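Local coordinates for protein PpBBE-like 1 D396N (PDB 6EO5) that oxidises cellobiose by means of a bicovalently attached FAD, as a berberine bridge enzyme-like flavoprotein oxidase of the VAO family, at residues A[238-243]-A[343-348]; A[336-341]-A[389-394]; A[257-262]-A[363-368]. One frame throughout, in Å; residues are numbered along the deposited sequence.

Contact 1: residues A[238-243]-A[343-348]; sequences NFKSFQ and LSDAGI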
loop_
_atom_site.group_PDB
_atom_site.type_symbol
_atom_site.label_atom_id
_atom_site.label_comp_id
_atom_site.label_asym_id
_atom_site.label_seq_id
_atom_site.Cartn_x
_atom_site.Cartn_y
_atom_site.Cartn_z
ATOM N N ASN A 238 -10.696 9.541 23.147
ATOM C CA ASN A 238 -10.637 9.896 21.731
ATOM C C ASN A 238 -10.838 8.671 20.847
ATOM O O ASN A 238 -11.595 8.725 19.871
ATOM C CB ASN A 238 -9.317 10.588 21.390
ATOM C CG ASN A 238 -9.128 11.899 22.128
ATOM O OD1 ASN A 238 -10.033 12.373 22.803
ATOM N ND2 ASN A 238 -7.949 12.492 21.997
ATOM N N PHE A 239 -10.185 7.549 21.173
ATOM C CA PHE A 239 -10.330 6.368 20.327
ATOM C C PHE A 239 -11.757 5.836 20.359
ATOM O O PHE A 239 -12.310 5.478 19.311
ATOM C CB PHE A 239 -9.347 5.258 20.725
ATOM C CG PHE A 239 -9.336 4.137 19.734
ATOM C CD1 PHE A 239 -8.644 4.271 18.538
ATOM C CD2 PHE A 239 -10.095 2.998 19.937
ATOM C CE1 PHE A 239 -8.667 3.279 17.585
ATOM C CE2 PHE A 239 -10.123 1.985 18.981
ATOM C CZ PHE A 239 -9.403 2.133 17.801
ATOM N N LYS A 240 -12.373 5.775 21.548
ATOM C CA LYS A 240 -13.760 5.321 21.634
ATOM C C LYS A 240 -14.680 6.205 20.802
ATOM O O LYS A 240 -15.565 5.705 20.097
ATOM C CB LYS A 240 -14.220 5.293 23.089
ATOM C CG LYS A 240 -15.576 4.649 23.305
ATOM C CD LYS A 240 -15.804 4.410 24.795
ATOM C CE LYS A 240 -17.235 3.986 25.093
ATOM N NZ LYS A 240 -17.683 3.067 24.021
ATOM N N SER A 241 -14.470 7.521 20.853
ATOM C CA SER A 241 -15.296 8.425 20.064
ATOM C C SER A 241 -15.077 8.223 18.571
ATOM O O SER A 241 -16.024 8.325 17.782
ATOM C CB SER A 241 -15.011 9.866 20.448
ATOM O OG SER A 241 -15.812 10.709 19.656
ATOM N N PHE A 242 -13.833 7.944 18.169
ATOM C CA PHE A 242 -13.550 7.608 16.774
ATOM C C PHE A 242 -14.337 6.378 16.330
ATOM O O PHE A 242 -14.967 6.385 15.264
ATOM C CB PHE A 242 -12.043 7.404 16.590
ATOM C CG PHE A 242 -11.663 6.692 15.316
ATOM C CD1 PHE A 242 -11.857 7.296 14.072
ATOM C CD2 PHE A 242 -11.079 5.424 15.366
ATOM C CE1 PHE A 242 -11.495 6.645 12.894
ATOM C CE2 PHE A 242 -10.710 4.758 14.199
ATOM C CZ PHE A 242 -10.922 5.376 12.953
ATOM N N GLN A 243 -14.324 5.313 17.149
ATOM C CA GLN A 243 -15.060 4.086 16.829
ATOM C C GLN A 243 -16.557 4.340 16.695
ATOM O O GLN A 243 -17.193 3.874 15.743
ATOM C CB GLN A 243 -14.823 3.031 17.901
ATOM C CG GLN A 243 -13.586 2.208 17.705
ATOM C CD GLN A 243 -13.631 0.914 18.497
ATOM O OE1 GLN A 243 -12.915 -0.036 18.189
ATOM N NE2 GLN A 243 -14.471 0.876 19.534
ATOM N N LEU A 343 -13.415 -2.461 18.815
ATOM C CA LEU A 343 -12.934 -3.047 20.051
ATOM C C LEU A 343 -13.906 -2.741 21.183
ATOM O O LEU A 343 -14.424 -1.630 21.298
ATOM C CB LEU A 343 -11.536 -2.519 20.385
ATOM C CG LEU A 343 -10.440 -2.774 19.343
ATOM C CD1 LEU A 343 -9.156 -2.073 19.728
ATOM C CD2 LEU A 343 -10.208 -4.260 19.151
ATOM N N SER A 344 -14.164 -3.745 22.010
ATOM C CA SER A 344 -14.823 -3.545 23.292
ATOM C C SER A 344 -14.080 -2.492 24.095
ATOM O O SER A 344 -12.950 -2.132 23.751
ATOM C CB SER A 344 -14.876 -4.859 24.079
ATOM O OG SER A 344 -13.573 -5.304 24.443
ATOM N N ASP A 345 -14.691 -1.980 25.165
ATOM C CA ASP A 345 -13.964 -1.026 25.997
ATOM C C ASP A 345 -12.746 -1.686 26.629
ATOM O O ASP A 345 -11.679 -1.068 26.745
ATOM C CB ASP A 345 -14.876 -0.429 27.068
ATOM C CG ASP A 345 -15.884 0.583 26.493
ATOM O OD1 ASP A 345 -15.785 0.972 25.296
ATOM O OD2 ASP A 345 -16.782 1.006 27.255
ATOM N N ALA A 346 -12.880 -2.956 27.021
ATOM C CA ALA A 346 -11.744 -3.682 27.576
ATOM C C ALA A 346 -10.623 -3.804 26.552
ATOM O O ALA A 346 -9.443 -3.659 26.892
ATOM C CB ALA A 346 -12.197 -5.064 28.048
ATOM N N GLY A 347 -10.979 -4.073 25.288
ATOM C CA GLY A 347 -9.982 -4.126 24.232
ATOM C C GLY A 347 -9.271 -2.803 24.007
ATOM O O GLY A 347 -8.064 -2.777 23.757
ATOM N N ILE A 348 -10.002 -1.687 24.079
ATOM C CA ILE A 348 -9.360 -0.390 23.867
ATOM C C ILE A 348 -8.315 -0.125 24.949
ATOM O O ILE A 348 -7.212 0.352 24.656
ATOM C CB ILE A 348 -10.408 0.739 23.792
ATOM C CG1 ILE A 348 -11.341 0.525 22.601
ATOM C CG2 ILE A 348 -9.733 2.095 23.671
ATOM C CD1 ILE A 348 -12.449 1.527 22.510
#

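Contact 2: residues A[336-341]-A[389-394]; sequences IYVNGP and SLYSIQ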
loop_
_atom_site.group_PDB
_atom_site.type_symbol
_atom_site.label_atom_id
_atom_site.label_comp_id
_atom_site.label_asym_id
_atom_site.label_seq_id
_atom_site.Cartn_x
_atom_site.Cartn_y
_atom_site.Cartn_z
ATOM N N ILE A 336 -3.672 -5.544 11.376
ATOM C CA ILE A 336 -4.812 -6.377 11.749
ATOM C C ILE A 336 -6.081 -5.660 11.323
ATOM O O ILE A 336 -6.085 -4.445 11.133
ATOM C CB ILE A 336 -4.812 -6.668 13.271
ATOM C CG1 ILE A 336 -5.375 -8.064 13.555
ATOM C CG2 ILE A 336 -5.542 -5.580 14.032
ATOM C CD1 ILE A 336 -5.172 -8.499 14.968
ATOM N N TYR A 337 -7.171 -6.416 11.169
ATOM C CA TYR A 337 -8.482 -5.848 10.863
ATOM C C TYR A 337 -9.429 -6.010 12.050
ATOM O O TYR A 337 -9.418 -7.041 12.735
ATOM C CB TYR A 337 -9.099 -6.498 9.618
ATOM C CG TYR A 337 -8.611 -5.911 8.316
ATOM C CD1 TYR A 337 -9.073 -4.658 7.864
ATOM C CD2 TYR A 337 -7.682 -6.597 7.532
ATOM C CE1 TYR A 337 -8.607 -4.107 6.653
ATOM C CE2 TYR A 337 -7.210 -6.061 6.335
ATOM C CZ TYR A 337 -7.671 -4.824 5.901
ATOM O OH TYR A 337 -7.185 -4.327 4.714
ATOM N N VAL A 338 -10.245 -4.987 12.282
ATOM C CA VAL A 338 -11.246 -4.964 13.344
ATOM C C VAL A 338 -12.612 -4.806 12.698
ATOM O O VAL A 338 -12.791 -3.953 11.818
ATOM C CB VAL A 338 -10.995 -3.822 14.344
ATOM C CG1 VAL A 338 -12.020 -3.867 15.455
ATOM C CG2 VAL A 338 -9.577 -3.897 14.904
ATOM N N ASN A 339 -13.565 -5.627 13.121
ATOM C CA ASN A 339 -14.920 -5.594 12.590
ATOM C C ASN A 339 -15.806 -4.689 13.439
ATOM O O ASN A 339 -15.516 -4.418 14.609
ATOM C CB ASN A 339 -15.523 -6.993 12.548
ATOM C CG ASN A 339 -14.895 -7.867 11.495
ATOM O OD1 ASN A 339 -14.266 -7.390 10.551
ATOM N ND2 ASN A 339 -15.071 -9.169 11.649
ATOM N N GLY A 340 -16.896 -4.216 12.830
ATOM C CA GLY A 340 -17.902 -3.469 13.567
ATOM C C GLY A 340 -18.406 -4.288 14.747
ATOM O O GLY A 340 -18.534 -5.505 14.648
ATOM N N PRO A 341 -18.697 -3.635 15.879
ATOM C CA PRO A 341 -18.635 -2.190 16.098
ATOM C C PRO A 341 -17.291 -1.742 16.627
ATOM O O PRO A 341 -17.180 -0.612 17.101
ATOM C CB PRO A 341 -19.720 -1.964 17.146
ATOM C CG PRO A 341 -19.653 -3.207 17.987
ATOM C CD PRO A 341 -19.235 -4.339 17.059
ATOM N N SER A 389 -14.752 -5.067 7.376
ATOM C CA SER A 389 -14.167 -4.530 8.593
ATOM C C SER A 389 -14.635 -3.101 8.824
ATOM O O SER A 389 -15.085 -2.410 7.907
ATOM C CB SER A 389 -12.645 -4.539 8.506
ATOM O OG SER A 389 -12.255 -3.544 7.565
ATOM N N LEU A 390 -14.498 -2.653 10.073
ATOM C CA LEU A 390 -14.688 -1.234 10.353
ATOM C C LEU A 390 -13.417 -0.450 10.036
ATOM O O LEU A 390 -13.479 0.591 9.368
ATOM C CB LEU A 390 -15.109 -1.039 11.810
ATOM C CG LEU A 390 -15.485 0.369 12.263
ATOM C CD1 LEU A 390 -16.605 0.977 11.394
ATOM C CD2 LEU A 390 -15.868 0.358 13.749
ATOM N N TYR A 391 -12.256 -0.952 10.473
ATOM C CA TYR A 391 -10.989 -0.288 10.198
ATOM C C TYR A 391 -9.846 -1.296 10.278
ATOM O O TYR A 391 -9.988 -2.386 10.840
ATOM C CB TYR A 391 -10.761 0.888 11.160
ATOM C CG TYR A 391 -10.754 0.516 12.626
ATOM C CD1 TYR A 391 -9.594 0.031 13.237
ATOM C CD2 TYR A 391 -11.893 0.675 13.409
ATOM C CE1 TYR A 391 -9.580 -0.298 14.569
ATOM C CE2 TYR A 391 -11.887 0.351 14.752
ATOM C CZ TYR A 391 -10.729 -0.139 15.327
ATOM O OH TYR A 391 -10.705 -0.477 16.667
ATOM N N SER A 392 -8.708 -0.914 9.694
ATOM C CA SER A 392 -7.452 -1.640 9.813
ATOM C C SER A 392 -6.558 -0.937 10.825
ATOM O O SER A 392 -6.700 0.264 11.059
ATOM C CB SER A 392 -6.733 -1.699 8.469
ATOM O OG SER A 392 -6.449 -0.379 8.001
ATOM N N ILE A 393 -5.627 -1.678 11.424
ATOM C CA ILE A 393 -4.630 -1.086 12.317
ATOM C C ILE A 393 -3.251 -1.289 11.701
ATOM O O ILE A 393 -2.828 -2.430 11.471
ATOM C CB ILE A 393 -4.669 -1.685 13.735
ATOM C CG1 ILE A 393 -6.068 -1.638 14.347
ATOM C CG2 ILE A 393 -3.700 -0.930 14.636
ATOM C CD1 ILE A 393 -6.101 -2.176 15.772
ATOM N N GLN A 394 -2.536 -0.195 11.465
ATOM C CA GLN A 394 -1.132 -0.266 11.079
ATOM C C GLN A 394 -0.269 -0.055 12.322
ATOM O O GLN A 394 -0.409 0.965 13.010
ATOM C CB GLN A 394 -0.796 0.757 9.997
ATOM C CG GLN A 394 0.551 0.490 9.344
ATOM C CD GLN A 394 1.080 1.665 8.547
ATOM O OE1 GLN A 394 2.241 1.675 8.130
ATOM N NE2 GLN A 394 0.237 2.662 8.338
#

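Contact 3: residues A[257-262]-A[363-368]; sequences FYMDPS and FIYNLY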
loop_
_atom_site.group_PDB
_atom_site.type_symbol
_atom_site.label_atom_id
_atom_site.label_comp_id
_atom_site.label_asym_id
_atom_site.label_seq_id
_atom_site.Cartn_x
_atom_site.Cartn_y
_atom_site.Cartn_z
ATOM N N PHE A 257 -7.387 7.456 12.058
ATOM C CA PHE A 257 -7.029 7.853 13.409
ATOM C C PHE A 257 -5.565 7.494 13.688
ATOM O O PHE A 257 -5.040 6.495 13.182
ATOM C CB PHE A 257 -7.969 7.178 14.412
ATOM C CG PHE A 257 -7.901 7.743 15.796
ATOM C CD1 PHE A 257 -8.757 8.767 16.182
ATOM C CD2 PHE A 257 -6.998 7.233 16.732
ATOM C CE1 PHE A 257 -8.706 9.286 17.470
ATOM C CE2 PHE A 257 -6.950 7.743 18.020
ATOM C CZ PHE A 257 -7.806 8.770 18.389
ATOM N N TYR A 258 -4.906 8.325 14.498
ATOM C CA TYR A 258 -3.500 8.146 14.826
ATOM C C TYR A 258 -3.309 8.223 16.336
ATOM O O TYR A 258 -4.082 8.862 17.050
ATOM C CB TYR A 258 -2.624 9.195 14.111
ATOM C CG TYR A 258 -1.167 9.213 14.531
ATOM C CD1 TYR A 258 -0.764 9.869 15.702
ATOM C CD2 TYR A 258 -0.186 8.610 13.753
ATOM C CE1 TYR A 258 0.560 9.889 16.105
ATOM C CE2 TYR A 258 1.157 8.630 14.148
ATOM C CZ TYR A 258 1.517 9.275 15.323
ATOM O OH TYR A 258 2.831 9.313 15.734
ATOM N N MET A 259 -2.251 7.579 16.812
ATOM C CA MET A 259 -1.999 7.402 18.233
ATOM C C MET A 259 -0.560 6.921 18.371
ATOM O O MET A 259 -0.095 6.155 17.529
ATOM C CB MET A 259 -2.996 6.384 18.800
ATOM C CG MET A 259 -2.882 6.044 20.246
ATOM S SD MET A 259 -4.068 4.745 20.682
ATOM C CE MET A 259 -5.610 5.516 20.229
ATOM N N ASP A 260 0.151 7.385 19.394
ATOM C CA ASP A 260 1.519 6.918 19.591
ATOM C C ASP A 260 1.870 7.016 21.073
ATOM O O ASP A 260 1.161 7.683 21.839
ATOM C CB ASP A 260 2.511 7.683 18.689
ATOM C CG ASP A 260 2.801 9.103 19.149
ATOM O OD1 ASP A 260 2.867 9.375 20.370
ATOM O OD2 ASP A 260 3.006 9.955 18.258
ATOM N N PRO A 261 2.935 6.327 21.519
ATOM C CA PRO A 261 3.186 6.197 22.972
ATOM C C PRO A 261 3.621 7.480 23.660
ATOM O O PRO A 261 3.633 7.516 24.896
ATOM C CB PRO A 261 4.291 5.135 23.052
ATOM C CG PRO A 261 4.239 4.428 21.727
ATOM C CD PRO A 261 3.843 5.468 20.739
ATOM N N SER A 262 3.975 8.528 22.919
ATOM C CA SER A 262 4.249 9.819 23.536
ATOM C C SER A 262 2.984 10.548 23.969
ATOM O O SER A 262 3.085 11.586 24.626
ATOM C CB SER A 262 5.038 10.710 22.576
ATOM O OG SER A 262 4.193 11.291 21.598
ATOM N N PHE A 363 0.759 4.158 15.400
ATOM C CA PHE A 363 -0.421 3.322 15.159
ATOM C C PHE A 363 -1.483 4.127 14.414
ATOM O O PHE A 363 -1.908 5.187 14.893
ATOM C CB PHE A 363 -0.966 2.788 16.485
ATOM C CG PHE A 363 0.068 2.052 17.290
ATOM C CD1 PHE A 363 0.939 2.743 18.131
ATOM C CD2 PHE A 363 0.208 0.671 17.177
ATOM C CE1 PHE A 363 1.927 2.069 18.850
ATOM C CE2 PHE A 363 1.186 -0.002 17.908
ATOM C CZ PHE A 363 2.040 0.699 18.742
ATOM N N ILE A 364 -1.917 3.625 13.253
ATOM C CA ILE A 364 -2.791 4.351 12.335
ATOM C C ILE A 364 -3.965 3.448 11.968
ATOM O O ILE A 364 -3.768 2.276 11.633
ATOM C CB ILE A 364 -2.028 4.795 11.070
ATOM C CG1 ILE A 364 -0.841 5.679 11.438
ATOM C CG2 ILE A 364 -2.942 5.500 10.045
ATOM C CD1 ILE A 364 -0.031 6.088 10.241
ATOM N N TYR A 365 -5.183 4.004 11.993
ATOM C CA TYR A 365 -6.420 3.236 11.834
ATOM C C TYR A 365 -7.174 3.781 10.629
ATOM O O TYR A 365 -7.793 4.845 10.719
ATOM C CB TYR A 365 -7.282 3.326 13.095
ATOM C CG TYR A 365 -6.565 2.967 14.387
ATOM C CD1 TYR A 365 -5.638 3.832 14.959
ATOM C CD2 TYR A 365 -6.836 1.775 15.052
ATOM C CE1 TYR A 365 -4.988 3.508 16.149
ATOM C CE2 TYR A 365 -6.193 1.449 16.246
ATOM C CZ TYR A 365 -5.270 2.320 16.787
ATOM O OH TYR A 365 -4.629 2.013 17.973
ATOM N N ASN A 366 -7.128 3.066 9.503
ATOM C CA ASN A 366 -7.829 3.490 8.291
ATOM C C ASN A 366 -9.279 3.037 8.351
ATOM O O ASN A 366 -9.546 1.847 8.531
ATOM C CB ASN A 366 -7.170 2.912 7.045
ATOM C CG ASN A 366 -5.805 3.474 6.803
ATOM O OD1 ASN A 366 -5.455 4.521 7.338
ATOM N ND2 ASN A 366 -5.016 2.783 5.982
ATOM N N LEU A 367 -10.212 3.966 8.169
ATOM C CA LEU A 367 -11.624 3.635 8.303
ATOM C C LEU A 367 -12.140 2.982 7.024
ATOM O O LEU A 367 -11.922 3.500 5.924
ATOM C CB LEU A 367 -12.427 4.892 8.626
ATOM C CG LEU A 367 -13.930 4.674 8.756
ATOM C CD1 LEU A 367 -14.219 3.974 10.073
ATOM C CD2 LEU A 367 -14.686 5.995 8.641
ATOM N N TYR A 368 -12.807 1.826 7.172
ATOM C CA TYR A 368 -13.481 1.163 6.065
ATOM C C TYR A 368 -14.988 1.397 6.270
ATOM O O TYR A 368 -15.488 2.492 5.979
ATOM C CB TYR A 368 -13.116 -0.317 5.970
ATOM C CG TYR A 368 -11.722 -0.624 5.443
ATOM C CD1 TYR A 368 -10.581 -0.139 6.085
ATOM C CD2 TYR A 368 -11.549 -1.421 4.315
ATOM C CE1 TYR A 368 -9.309 -0.423 5.607
ATOM C CE2 TYR A 368 -10.280 -1.709 3.830
ATOM C CZ TYR A 368 -9.167 -1.209 4.483
ATOM O OH TYR A 368 -7.905 -1.509 4.017
#

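Contact 1: residues A[238-243]-A[343-348]
Two groups grip Q243 OE1: the backbone N of L343, 2.6 Å from that oxygen, and the hydroxyl of Y391 on strand 391-398. The L343 N-H comes in tilted 19° from the carbonyl plane of the amide. The other half of the Q243 amide works in the opposite sense, NE2 giving its proton to L343 O at 3.1 Å in an almost straight bond that uses a lone pair of that oxygen. Bonded through both OE1 and NE2 to L343, the Q243 amide is fixed against rotation. A leucine in place of Q243 would probably leave the N and O of L343, and the Y391 hydroxyl, without their side-chain mate. Beside this pairing, I348 presents CD1 to the edge of the F239 ring, 3.8 Å from its CD2; the same methyl lies 3.7 Å from Q243 NE2. Nearer the surface, K240 NZ makes a salt bridge to D345 OD1 (3.1 Å), on the syn lone pair of that oxygen. S344 is the N-cap of the second helix, its OG accepting from G347 N at 3.0 Å. The first turn of helix 345-355 thus packs against the flank of helix 235-246, in the helical layer that backs the seven-stranded antiparallel sheet, consistent with the substrate-binding domain of VAO-type flavoenzymes.

Contact 2: residues A[336-341]-A[389-394]
V338 lies over one face of the Y391 ring, its CB 4.0 Å from the ring centroid and offset toward the rim, a CH-pi contact. CG of Y391 sits between its backbone N and carbonyl carbon (chi1 59°), and the ring beyond it lies alongside V338. V338 CG2 adds a touch on Y391 CE1 (3.6 Å) and another on I393 CD1. Next to it, I336 CG2 packs 3.9 Å from I393 CD1, the two isoleucines side by side on the same face of the sheet. The backbones run antiparallel, I336 and I393 exchanging bonds in both directions and V338 N giving to Y391 O at 3.0 Å. At the far end a classic beta bulge sets L390 and Y391 both opposite V338, whose O takes L390 N at 2.8 Å and Y391 N in a weak bond. On the other face, Y337 CE1 touches S392 CB (3.6 Å) while its CD1 approaches S389 OG (3.4 Å). Further out, H386 stacks on the Y337 ring, and Y368 meets it edge-to-face and hydrogen-bonds its hydroxyl. Behind I336 and I393 stands helix 405-420, with V419 touching both isoleucines and W416 reaching I336.

Contact 3: residues A[257-262]-A[363-368]
Y365 and F257 are a hydrogen-bonded antiparallel pair with their side chains side by side, where strands 253-259 and 361-367 adjoin in the middle of the seven-stranded sheet. Y365 N gives to F257 O at 2.8 Å, and F257 N returns a bond to Y365 O. The Y365 side chain can be followed outward. CB of Y365 lies 3.9 Å from F257 O and beside F257 CB. CG sits anti to its own carbonyl carbon (chi1 -52°), and from there the ring runs past the F257 carbonyl, with CD1 3.3 Å from F257 O; that oxygen lies in the plane of the ring, at its edge. CD1 also meets F257 CD2 at 4.1 Å. One atom further, CE1 comes 4.4 Å from M259 CB, and at the tip OH lies 3.9 Å from M259 SD. The next pair along, M259 with F363, is joined by two weak backbone bonds, and M259 O lies at the edge of the F363 ring, near its plane. Helices 345-355 and 405-420 cover the face that carries F257, M259, F363 and Y365, M355 touching M259 and F363, and Y415 reaching F363 and Y365. On the reverse side of the sheet, Y258 CD2 meets I364 CG1 at 3.8 Å, while W266 of the adjoining strand stacks on the Y258 ring. The Y258 hydroxyl donates to D260 OD2 at 2.6 Å, on the anti lone pair of that oxygen, and the other oxygen of that carboxylate, OD1, takes the S262 hydroxyl on its syn side.

Contacts 2 and 3 are neighbouring seams of one sheet, their centres about 11 Å apart, joined where Q394 N meets I364 O (2.8 Å) and L390 O meets Y368 N (2.6 Å). Contact 1 lies about 12 Å from the centre of each, in the helices behind. It reaches contact 2 through Q243 OE1 and Y391 OH, 2.7 Å apart, and contact 3 through F239 CE1, 3.4 Å from Y365 CE2. The flavin is on the other side of the sheet: the side chains of S392 in contact 2 and I364 in contact 3 lie about 8 Å from FAD, so this face probably helps to form the surroundings of the active site.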